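Local coordinates for extracellular solute-binding protein, family 1 (Bifidobacterium longum subsp. infantis, PDB 6FTH), which probably binds human milk oligosaccharides outside the cell and delivers them to an ABC transporter for uptake, at residues K27-P38 and D57-E67; I83-P93 and A338-A348. All coordinates share one frame; numbering follows the deposited sequence.

Interaction 1 of 2, residues K27-P38 and D57-E67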
loop_
_atom_site.group_PDB
_atom_site.type_symbol
_atom_site.label_atom_id
_atom_site.label_comp_id
_atom_site.label_asym_id
_atom_site.label_seq_id
_atom_site.Cartn_x
_atom_site.Cartn_y
_atom_site.Cartn_z
ATOM N N LYS A 27 40.148 2.695 -5.132
ATOM C CA LYS A 27 38.878 2.000 -4.960
ATOM C C LYS A 27 37.848 2.514 -5.966
ATOM O O LYS A 27 37.808 3.712 -6.257
ATOM C CB LYS A 27 38.346 2.197 -3.547
ATOM C CG LYS A 27 39.126 1.435 -2.496
ATOM C CD LYS A 27 38.342 1.322 -1.208
ATOM C CE LYS A 27 39.123 0.548 -0.162
ATOM N NZ LYS A 27 38.224 0.074 0.930
ATOM N N PRO A 28 37.013 1.634 -6.521
ATOM C CA PRO A 28 36.006 2.100 -7.476
ATOM C C PRO A 28 34.987 2.985 -6.788
ATOM O O PRO A 28 34.575 2.726 -5.654
ATOM C CB PRO A 28 35.367 0.800 -7.989
ATOM C CG PRO A 28 35.656 -0.218 -6.933
ATOM C CD PRO A 28 36.974 0.171 -6.345
ATOM N N ILE A 29 34.578 4.039 -7.494
ATOM C CA ILE A 29 33.576 4.971 -6.994
ATOM C C ILE A 29 32.220 4.591 -7.571
ATOM O O ILE A 29 32.094 4.250 -8.752
ATOM C CB ILE A 29 33.934 6.434 -7.323
ATOM C CG1 ILE A 29 35.276 6.809 -6.698
ATOM C CG2 ILE A 29 32.857 7.366 -6.778
ATOM C CD1 ILE A 29 35.767 8.186 -7.125
ATOM N N VAL A 30 31.209 4.610 -6.711
ATOM C CA VAL A 30 29.830 4.316 -7.080
ATOM C C VAL A 30 28.995 5.438 -6.500
ATOM O O VAL A 30 28.977 5.627 -5.285
ATOM C CB VAL A 30 29.362 2.963 -6.511
ATOM C CG1 VAL A 30 27.899 2.698 -6.890
ATOM C CG2 VAL A 30 30.260 1.827 -6.984
ATOM N N SER A 31 28.317 6.191 -7.360
ATOM C CA SER A 31 27.360 7.178 -6.880
ATOM C C SER A 31 26.029 6.491 -6.610
ATOM O O SER A 31 25.593 5.638 -7.386
ATOM C CB SER A 31 27.166 8.308 -7.893
ATOM O OG SER A 31 26.854 7.818 -9.189
ATOM N N VAL A 32 25.416 6.831 -5.482
ATOM C CA VAL A 32 24.184 6.185 -5.034
ATOM C C VAL A 32 23.167 7.255 -4.656
ATOM O O VAL A 32 23.318 7.936 -3.635
ATOM C CB VAL A 32 24.423 5.228 -3.861
ATOM C CG1 VAL A 32 23.124 4.514 -3.516
ATOM C CG2 VAL A 32 25.501 4.222 -4.188
ATOM N N LEU A 33 22.120 7.391 -5.465
ATOM C CA LEU A 33 20.991 8.230 -5.096
ATOM C C LEU A 33 20.054 7.419 -4.213
ATOM O O LEU A 33 19.677 6.292 -4.570
ATOM C CB LEU A 33 20.241 8.698 -6.345
ATOM C CG LEU A 33 18.885 9.366 -6.085
ATOM C CD1 LEU A 33 19.048 10.691 -5.381
ATOM C CD2 LEU A 33 18.129 9.547 -7.416
ATOM N N VAL A 34 19.685 7.980 -3.065
ATOM C CA VAL A 34 18.724 7.344 -2.168
ATOM C C VAL A 34 17.601 8.327 -1.899
ATOM O O VAL A 34 17.835 9.408 -1.349
ATOM C CB VAL A 34 19.352 6.899 -0.838
ATOM C CG1 VAL A 34 18.333 6.092 -0.018
ATOM C CG2 VAL A 34 20.647 6.136 -1.052
ATOM N N VAL A 35 16.393 7.950 -2.279
ATOM C CA VAL A 35 15.186 8.694 -1.947
ATOM C C VAL A 35 14.782 8.234 -0.552
ATOM O O VAL A 35 14.600 7.032 -0.315
ATOM C CB VAL A 35 14.074 8.434 -2.974
ATOM C CG1 VAL A 35 12.838 9.242 -2.657
ATOM C CG2 VAL A 35 14.570 8.718 -4.401
ATOM N N LYS A 36 14.696 9.180 0.380
ATOM C CA LYS A 36 14.628 8.893 1.806
ATOM C C LYS A 36 13.211 8.957 2.372
ATOM O O LYS A 36 12.417 9.853 2.050
ATOM C CB LYS A 36 15.503 9.884 2.578
ATOM C CG LYS A 36 16.998 9.799 2.288
ATOM C CD LYS A 36 17.710 8.532 2.824
ATOM C CE LYS A 36 17.724 8.444 4.343
ATOM N NZ LYS A 36 18.261 9.728 4.940
ATOM N N ARG A 37 12.915 8.019 3.263
ATOM C CA ARG A 37 11.720 8.108 4.079
ATOM C C ARG A 37 11.822 9.324 5.001
ATOM O O ARG A 37 12.912 9.677 5.461
ATOM C CB ARG A 37 11.646 6.875 4.964
ATOM C CG ARG A 37 10.374 6.691 5.743
ATOM C CD ARG A 37 10.603 5.610 6.760
ATOM N NE ARG A 37 9.413 5.244 7.503
ATOM C CZ ARG A 37 8.955 5.893 8.572
ATOM N NH1 ARG A 37 9.559 6.992 9.022
ATOM N NH2 ARG A 37 7.874 5.449 9.198
ATOM N N PRO A 38 10.703 9.963 5.318
ATOM C CA PRO A 38 10.738 10.959 6.389
ATOM C C PRO A 38 11.235 10.343 7.690
ATOM O O PRO A 38 11.143 9.130 7.911
ATOM C CB PRO A 38 9.276 11.409 6.508
ATOM C CG PRO A 38 8.692 11.160 5.165
ATOM C CD PRO A 38 9.391 9.906 4.651
ATOM N N ASP A 57 34.369 -2.610 -0.514
ATOM C CA ASP A 57 35.694 -2.253 -1.010
ATOM C C ASP A 57 35.584 -1.215 -2.123
ATOM O O ASP A 57 36.273 -1.286 -3.139
ATOM C CB ASP A 57 36.461 -3.487 -1.478
ATOM C CG ASP A 57 37.965 -3.315 -1.380
ATOM O OD1 ASP A 57 38.423 -2.365 -0.709
ATOM O OD2 ASP A 57 38.687 -4.135 -1.978
ATOM N N CYS A 58 34.685 -0.252 -1.942
ATOM C CA CYS A 58 34.476 0.802 -2.921
ATOM C C CYS A 58 34.261 2.103 -2.170
ATOM O O CYS A 58 34.182 2.133 -0.942
ATOM C CB CYS A 58 33.283 0.498 -3.842
ATOM S SG CYS A 58 31.681 0.639 -3.037
ATOM N N LYS A 59 34.197 3.193 -2.916
ATOM C CA LYS A 59 33.844 4.486 -2.355
ATOM C C LYS A 59 32.423 4.801 -2.788
ATOM O O LYS A 59 32.143 4.837 -3.992
ATOM C CB LYS A 59 34.801 5.567 -2.847
ATOM C CG LYS A 59 34.408 6.972 -2.419
ATOM C CD LYS A 59 34.478 7.139 -0.915
ATOM C CE LYS A 59 33.808 8.426 -0.467
ATOM N NZ LYS A 59 33.842 9.454 -1.545
ATOM N N ILE A 60 31.538 5.023 -1.815
ATOM C CA ILE A 60 30.143 5.369 -2.085
ATOM C C ILE A 60 29.982 6.875 -1.967
ATOM O O ILE A 60 30.279 7.470 -0.922
ATOM C CB ILE A 60 29.177 4.634 -1.147
ATOM C CG1 ILE A 60 29.291 3.121 -1.352
ATOM C CG2 ILE A 60 27.749 5.119 -1.403
ATOM C CD1 ILE A 60 28.504 2.303 -0.350
ATOM N N GLU A 61 29.493 7.490 -3.029
ATOM C CA GLU A 61 29.111 8.896 -3.005
ATOM C C GLU A 61 27.595 8.951 -2.861
ATOM O O GLU A 61 26.860 8.818 -3.846
ATOM C CB GLU A 61 29.598 9.579 -4.275
ATOM C CG GLU A 61 31.115 9.576 -4.378
ATOM C CD GLU A 61 31.646 10.502 -5.459
ATOM O OE1 GLU A 61 30.862 10.916 -6.345
ATOM O OE2 GLU A 61 32.854 10.811 -5.415
ATOM N N TRP A 62 27.129 9.155 -1.629
ATOM C CA TRP A 62 25.700 9.163 -1.352
ATOM C C TRP A 62 25.102 10.495 -1.787
ATOM O O TRP A 62 25.696 11.562 -1.586
ATOM C CB TRP A 62 25.430 8.975 0.145
ATOM C CG TRP A 62 25.910 7.683 0.779
ATOM C CD1 TRP A 62 26.995 7.526 1.588
ATOM C CD2 TRP A 62 25.296 6.386 0.686
ATOM N NE1 TRP A 62 27.105 6.227 1.995
ATOM C CE2 TRP A 62 26.078 5.501 1.454
ATOM C CE3 TRP A 62 24.175 5.887 0.020
ATOM C CZ2 TRP A 62 25.776 4.157 1.577
ATOM C CZ3 TRP A 62 23.880 4.550 0.143
ATOM C CH2 TRP A 62 24.682 3.697 0.918
ATOM N N GLN A 63 23.921 10.426 -2.394
ATOM C CA GLN A 63 23.107 11.592 -2.697
ATOM C C GLN A 63 21.715 11.294 -2.164
ATOM O O GLN A 63 21.109 10.294 -2.550
ATOM C CB GLN A 63 23.044 11.827 -4.205
ATOM C CG GLN A 63 22.228 13.051 -4.586
ATOM C CD GLN A 63 22.020 13.172 -6.086
ATOM O OE1 GLN A 63 22.690 12.499 -6.880
ATOM N NE2 GLN A 63 21.078 14.027 -6.481
ATOM N N GLU A 64 21.220 12.131 -1.268
ATOM C CA GLU A 64 19.926 11.916 -0.641
ATOM C C GLU A 64 18.930 12.969 -1.097
ATOM O O GLU A 64 19.279 14.145 -1.259
ATOM C CB GLU A 64 20.053 11.970 0.876
ATOM C CG GLU A 64 20.935 10.882 1.428
ATOM C CD GLU A 64 21.209 11.077 2.903
ATOM O OE1 GLU A 64 20.544 10.436 3.733
ATOM O OE2 GLU A 64 22.076 11.916 3.229
ATOM N N VAL A 65 17.692 12.538 -1.304
ATOM C CA VAL A 65 16.593 13.430 -1.658
ATOM C C VAL A 65 15.335 12.983 -0.928
ATOM O O VAL A 65 15.125 11.787 -0.688
ATOM C CB VAL A 65 16.354 13.447 -3.178
ATOM C CG1 VAL A 65 17.630 13.852 -3.898
ATOM C CG2 VAL A 65 15.885 12.084 -3.661
ATOM N N SER A 66 14.491 13.947 -0.569
ATOM C CA SER A 66 13.211 13.613 0.042
ATOM C C SER A 66 12.259 13.040 -1.001
ATOM O O SER A 66 12.441 13.202 -2.212
ATOM C CB SER A 66 12.562 14.847 0.668
ATOM O OG SER A 66 12.118 15.735 -0.348
ATOM N N GLU A 67 11.225 12.358 -0.508
ATOM C CA GLU A 67 10.204 11.822 -1.396
ATOM C C GLU A 67 9.473 12.945 -2.122
ATOM O O GLU A 67 9.212 12.844 -3.325
ATOM C CB GLU A 67 9.249 10.935 -0.592
ATOM C CG GLU A 67 9.903 9.604 -0.204
ATOM C CD GLU A 67 9.070 8.739 0.718
ATOM O OE1 GLU A 67 8.160 9.224 1.432
ATOM O OE2 GLU A 67 9.364 7.527 0.731
HETATM O O HOH W 1 35.647 1.031 1.118
HETATM O O HOH W 2 11.121 12.144 2.532
#
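Ile29 to Val35 pair in register with Lys59 to Val65 as parallel neighbours, the two strands of a beta-alpha-beta unit whose connection is helix 47-56. Backbone bonds alternate regularly from Lys59 N to Pro28 O as far as Lys36 N to Val65 O, and 59-66 forms the outermost strand of its sheet.

The packing is tight on the face bearing Val30, Val32 and Val34, where helix 350-360 packs on Val30 and Val32 and side chains of the neighbouring strand 86-88 adjoin all three. With CG1 of Val32 anti to the backbone N (chi1 -176°), its CG2 lies beside that N and meets Ile60 CG2 at 3.7 Å, and that Ile60 methyl in turn lies over the centre of one face of the Trp62 indole. Val34 CG2 reaches the edge of the same ring, 3.7 Å from CE3, while Val32 CG1 approaches CZ3 obliquely.

On the other face the cover is looser toward the N-terminal ends: Ile29 CG2 rests on the Glu61 carboxylate carbon CD (3.6 Å), and Ile29, Lys59, Glu61 and Gln63 are all exposed. Farther along, Leu33, Val35 and Val65 close together beneath Trp70 of helix 67-80.

Charged pairs finish both ends. Lys27 NZ forms a salt bridge to Asp57 OD1 whose hydrogen bond is weak, and shares a water with Cys58 O. Lys36, folded back through three bent torsions, puts NZ 2.7 Å from Glu64 OE1, nearly along that oxygen's C-O axis; Asp41 O also accepts from NZ, and Ile43 N donates to OE1.

Interaction 2 of 2, residues I83-P93 and A338-A348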
loop_
_atom_site.group_PDB
_atom_site.type_symbol
_atom_site.label_atom_id
_atom_site.label_comp_id
_atom_site.label_asym_id
_atom_site.label_seq_id
_atom_site.Cartn_x
_atom_site.Cartn_y
_atom_site.Cartn_z
ATOM N N ILE A 83 21.379 10.198 -14.360
ATOM C CA ILE A 83 21.062 9.222 -13.324
ATOM C C ILE A 83 22.334 8.789 -12.610
ATOM O O ILE A 83 23.408 8.680 -13.216
ATOM C CB ILE A 83 20.249 8.029 -13.864
ATOM C CG1 ILE A 83 21.079 7.164 -14.791
ATOM C CG2 ILE A 83 18.982 8.530 -14.603
ATOM C CD1 ILE A 83 20.395 5.845 -15.103
ATOM N N ALA A 84 22.208 8.561 -11.307
ATOM C CA ALA A 84 23.317 8.041 -10.526
ATOM C C ALA A 84 23.620 6.606 -10.948
ATOM O O ALA A 84 22.797 5.927 -11.573
ATOM C CB ALA A 84 22.964 8.059 -9.044
ATOM N N ASP A 85 24.826 6.143 -10.616
ATOM C CA ASP A 85 25.184 4.763 -10.923
ATOM C C ASP A 85 24.142 3.805 -10.356
ATOM O O ASP A 85 23.682 2.879 -11.040
ATOM C CB ASP A 85 26.555 4.424 -10.337
ATOM C CG ASP A 85 27.678 5.256 -10.932
ATOM O OD1 ASP A 85 27.528 5.772 -12.069
ATOM O OD2 ASP A 85 28.717 5.377 -10.246
ATOM N N VAL A 86 23.781 4.014 -9.097
ATOM C CA VAL A 86 22.777 3.221 -8.399
ATOM C C VAL A 86 21.746 4.176 -7.823
ATOM O O VAL A 86 22.105 5.214 -7.258
ATOM C CB VAL A 86 23.423 2.424 -7.252
ATOM C CG1 VAL A 86 22.355 1.781 -6.385
ATOM C CG2 VAL A 86 24.379 1.370 -7.802
ATOM N N SER A 87 20.466 3.839 -7.968
ATOM C CA SER A 87 19.402 4.611 -7.356
ATOM C C SER A 87 18.492 3.684 -6.558
ATOM O O SER A 87 18.079 2.626 -7.055
ATOM C CB SER A 87 18.610 5.372 -8.414
ATOM O OG SER A 87 19.481 6.103 -9.267
ATOM N N LEU A 88 18.168 4.105 -5.339
ATOM C CA LEU A 88 17.341 3.345 -4.410
ATOM C C LEU A 88 16.033 4.092 -4.147
ATOM O O LEU A 88 16.055 5.281 -3.787
ATOM C CB LEU A 88 18.070 3.147 -3.081
ATOM C CG LEU A 88 19.496 2.578 -3.125
ATOM C CD1 LEU A 88 19.976 2.360 -1.686
ATOM C CD2 LEU A 88 19.635 1.277 -3.975
ATOM N N HIS A 89 14.892 3.399 -4.290
ATOM C CA HIS A 89 13.576 3.986 -4.002
ATOM C C HIS A 89 13.267 5.122 -4.981
ATOM O O HIS A 89 12.581 6.097 -4.644
ATOM C CB HIS A 89 13.461 4.422 -2.526
ATOM C CG HIS A 89 12.111 4.964 -2.114
ATOM N ND1 HIS A 89 10.922 4.561 -2.686
ATOM C CD2 HIS A 89 11.775 5.875 -1.168
ATOM C CE1 HIS A 89 9.915 5.207 -2.121
ATOM N NE2 HIS A 89 10.405 6.012 -1.200
ATOM N N ALA A 90 13.776 4.983 -6.203
ATOM C CA ALA A 90 13.701 6.042 -7.197
ATOM C C ALA A 90 12.880 5.667 -8.419
ATOM O O ALA A 90 12.009 6.455 -8.830
ATOM C CB ALA A 90 15.126 6.440 -7.611
ATOM N N PHE A 91 13.136 4.504 -9.017
ATOM C CA PHE A 91 12.571 4.126 -10.309
ATOM C C PHE A 91 11.765 2.837 -10.227
ATOM O O PHE A 91 12.248 1.806 -9.738
ATOM C CB PHE A 91 13.671 3.979 -11.358
ATOM C CG PHE A 91 14.483 5.227 -11.536
ATOM C CD1 PHE A 91 13.905 6.364 -12.059
ATOM C CD2 PHE A 91 15.821 5.257 -11.211
ATOM C CE1 PHE A 91 14.648 7.528 -12.197
ATOM C CE2 PHE A 91 16.566 6.411 -11.362
ATOM C CZ PHE A 91 15.974 7.544 -11.872
ATOM N N PHE A 92 10.538 2.905 -10.712
ATOM C CA PHE A 92 9.692 1.738 -10.835
ATOM C C PHE A 92 9.921 1.081 -12.182
ATOM O O PHE A 92 10.449 1.707 -13.115
ATOM C CB PHE A 92 8.229 2.150 -10.738
ATOM C CG PHE A 92 7.800 2.504 -9.363
ATOM C CD1 PHE A 92 7.956 3.793 -8.884
ATOM C CD2 PHE A 92 7.261 1.544 -8.520
ATOM C CE1 PHE A 92 7.572 4.114 -7.592
ATOM C CE2 PHE A 92 6.875 1.872 -7.222
ATOM C CZ PHE A 92 7.037 3.147 -6.766
ATOM N N PRO A 93 9.514 -0.180 -12.331
ATOM C CA PRO A 93 9.649 -0.826 -13.638
ATOM C C PRO A 93 9.027 -0.015 -14.760
ATOM O O PRO A 93 9.621 0.082 -15.837
ATOM C CB PRO A 93 8.938 -2.167 -13.426
ATOM C CG PRO A 93 9.175 -2.473 -11.952
ATOM C CD PRO A 93 9.089 -1.121 -11.278
ATOM N N ALA A 338 8.413 -2.153 -5.468
ATOM C CA ALA A 338 8.969 -2.480 -6.778
ATOM C C ALA A 338 10.060 -1.537 -7.274
ATOM O O ALA A 338 10.523 -1.711 -8.404
ATOM C CB ALA A 338 7.848 -2.493 -7.809
ATOM N N ASP A 339 10.495 -0.569 -6.470
ATOM C CA ASP A 339 11.341 0.521 -6.940
ATOM C C ASP A 339 12.655 0.620 -6.170
ATOM O O ASP A 339 13.141 1.715 -5.904
ATOM C CB ASP A 339 10.596 1.850 -6.824
ATOM C CG ASP A 339 10.344 2.267 -5.389
ATOM O OD1 ASP A 339 10.118 1.402 -4.514
ATOM O OD2 ASP A 339 10.359 3.476 -5.110
ATOM N N ARG A 340 13.277 -0.493 -5.822
ATOM C CA ARG A 340 14.266 -0.449 -4.750
ATOM C C ARG A 340 15.731 -0.580 -5.169
ATOM O O ARG A 340 16.615 -0.435 -4.319
ATOM C CB ARG A 340 13.855 -1.424 -3.647
ATOM C CG ARG A 340 12.492 -1.061 -3.064
ATOM C CD ARG A 340 12.574 0.257 -2.298
ATOM N NE ARG A 340 11.290 0.859 -1.951
ATOM C CZ ARG A 340 10.666 0.681 -0.793
ATOM N NH1 ARG A 340 11.143 -0.152 0.141
ATOM N NH2 ARG A 340 9.518 1.328 -0.569
ATOM N N PHE A 341 16.031 -0.818 -6.438
ATOM C CA PHE A 341 17.418 -0.762 -6.898
ATOM C C PHE A 341 17.460 -0.725 -8.411
ATOM O O PHE A 341 16.948 -1.642 -9.067
ATOM C CB PHE A 341 18.196 -2.001 -6.420
ATOM C CG PHE A 341 19.677 -1.964 -6.738
ATOM C CD1 PHE A 341 20.146 -2.266 -8.013
ATOM C CD2 PHE A 341 20.600 -1.639 -5.754
ATOM C CE1 PHE A 341 21.507 -2.233 -8.303
ATOM C CE2 PHE A 341 21.966 -1.594 -6.043
ATOM C CZ PHE A 341 22.409 -1.875 -7.324
ATOM N N SER A 342 18.080 0.301 -8.989
ATOM C CA SER A 342 18.312 0.325 -10.425
ATOM C C SER A 342 19.733 0.803 -10.688
ATOM O O SER A 342 20.244 1.655 -9.959
ATOM C CB SER A 342 17.319 1.243 -11.159
ATOM O OG SER A 342 15.984 0.742 -11.124
ATOM N N LEU A 343 20.360 0.218 -11.701
ATOM C CA LEU A 343 21.754 0.464 -12.060
ATOM C C LEU A 343 21.789 1.175 -13.404
ATOM O O LEU A 343 21.168 0.717 -14.362
ATOM C CB LEU A 343 22.500 -0.866 -12.190
ATOM C CG LEU A 343 23.968 -0.887 -12.629
ATOM C CD1 LEU A 343 24.844 -0.048 -11.715
ATOM C CD2 LEU A 343 24.475 -2.320 -12.678
ATOM N N SER A 344 22.527 2.274 -13.479
ATOM C CA SER A 344 22.679 2.972 -14.748
ATOM C C SER A 344 23.409 2.085 -15.746
ATOM O O SER A 344 24.414 1.449 -15.420
ATOM C CB SER A 344 23.497 4.249 -14.551
ATOM O OG SER A 344 23.878 4.778 -15.809
ATOM N N SER A 345 22.905 2.062 -16.982
ATOM C CA SER A 345 23.576 1.314 -18.034
ATOM C C SER A 345 24.947 1.888 -18.342
ATOM O O SER A 345 25.762 1.211 -18.976
ATOM C CB SER A 345 22.731 1.342 -19.301
ATOM O OG SER A 345 22.567 2.678 -19.723
ATOM N N HIS A 346 25.225 3.113 -17.900
ATOM C CA HIS A 346 26.511 3.741 -18.154
ATOM C C HIS A 346 27.333 3.911 -16.881
ATOM O O HIS A 346 28.323 4.645 -16.877
ATOM C CB HIS A 346 26.285 5.054 -18.902
ATOM C CG HIS A 346 25.427 4.876 -20.120
ATOM N ND1 HIS A 346 24.240 5.550 -20.311
ATOM C CD2 HIS A 346 25.556 4.036 -21.175
ATOM C CE1 HIS A 346 23.695 5.162 -21.453
ATOM N NE2 HIS A 346 24.473 4.243 -21.995
ATOM N N ALA A 347 26.962 3.220 -15.805
ATOM C CA ALA A 347 27.774 3.253 -14.597
ATOM C C ALA A 347 29.175 2.731 -14.889
ATOM O O ALA A 347 29.353 1.713 -15.559
ATOM C CB ALA A 347 27.136 2.408 -13.504
ATOM N N ALA A 348 30.174 3.435 -14.360
ATOM C CA ALA A 348 31.564 3.086 -14.640
ATOM C C ALA A 348 31.947 1.736 -14.047
ATOM O O ALA A 348 32.602 0.925 -14.710
ATOM C CB ALA A 348 32.476 4.177 -14.087
HETATM O O HOH W 3 20.515 4.421 -11.120
HETATM O O HOH W 4 29.931 5.766 -13.244
HETATM O O HOH W 5 15.391 2.913 -7.592
HETATM O O HOH W 6 10.107 6.116 -5.740
HETATM O O HOH W 7 14.512 0.572 -8.781
#
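His89 and Asp339 meet through a His-carboxylate hydrogen bond, with ND1 as the donor to OD2 at 2.7 Å. The ring and carboxylate planes stand 85° apart, and OD2 is approached on its syn side. Asp339 CG sits between the backbone N and the carbonyl carbon (chi1 68°), which turns the acid toward the imidazole. The other oxygen, OD1, takes Arg340 NE in a salt bridge, with the donor above the carboxylate plane; Arg340 NH1 is held by the carbonyls of Asp407 and Phe409. Two bonds therefore restrain the carboxylate, and water 6 adds a third by donating to OD2 and to His89 O.

Ring packing acts on the same aspartate. The Phe92 ring stacks nearly parallel to the carboxylate, 13° apart, and Asp339 CB makes a CH-pi contact 3.5 Å from the ring centroid, almost on its normal.

Backbone bonds join the short strands 86-88 and 341-343, where the mixed sheet of this solute-binding protein turns from parallel to antiparallel and ends on the outer strand 339-343. Ser87 and Ser342 form a hydrogen-bonded pair, each N to the other's O at 3.0 Å; Val86 and Leu343 are the non-hydrogen-bonded pair beside it. Beyond the strands Ser344 N continues to Asp85 O. Along the outer strand, Arg340 and Phe341 both face Leu140, a classic beta bulge.

Apolar contacts gather around Phe341, whose CE2 is met obliquely by Val86 CG1 at 3.4 Å and whose CD2 is met by Leu88 CD2 at 3.5 Å, with Ala357 of helix 350-360 also packing against the Phe341 side chain.

Water 3 ties Ala84 O, Ser87 OG and Ser342 O together, and water 7 links Phe91 O to Ser342 OG, which also bonds to Tyr138 O.

From the N terminus, interaction 1 closes first, a short loop in which helix 47-56 joins 27-38 to 57-67. Helix 67-80 then carries the chain to 83-93, which waits for 338-348 across 244 intervening residues, so interaction 2 closes a far longer loop. The two are in series; neither nests in nor crosses the other. They meet in one sheet, ordered 59-66, 29-36, 86-88, 339-343, where Leu88 N bonds to Leu33 O to join the inner strands. Glu67 OE2 and His89 NE2, 2.7 Å apart, connect the start of helix 67-80 to the histidine gripped by Asp339.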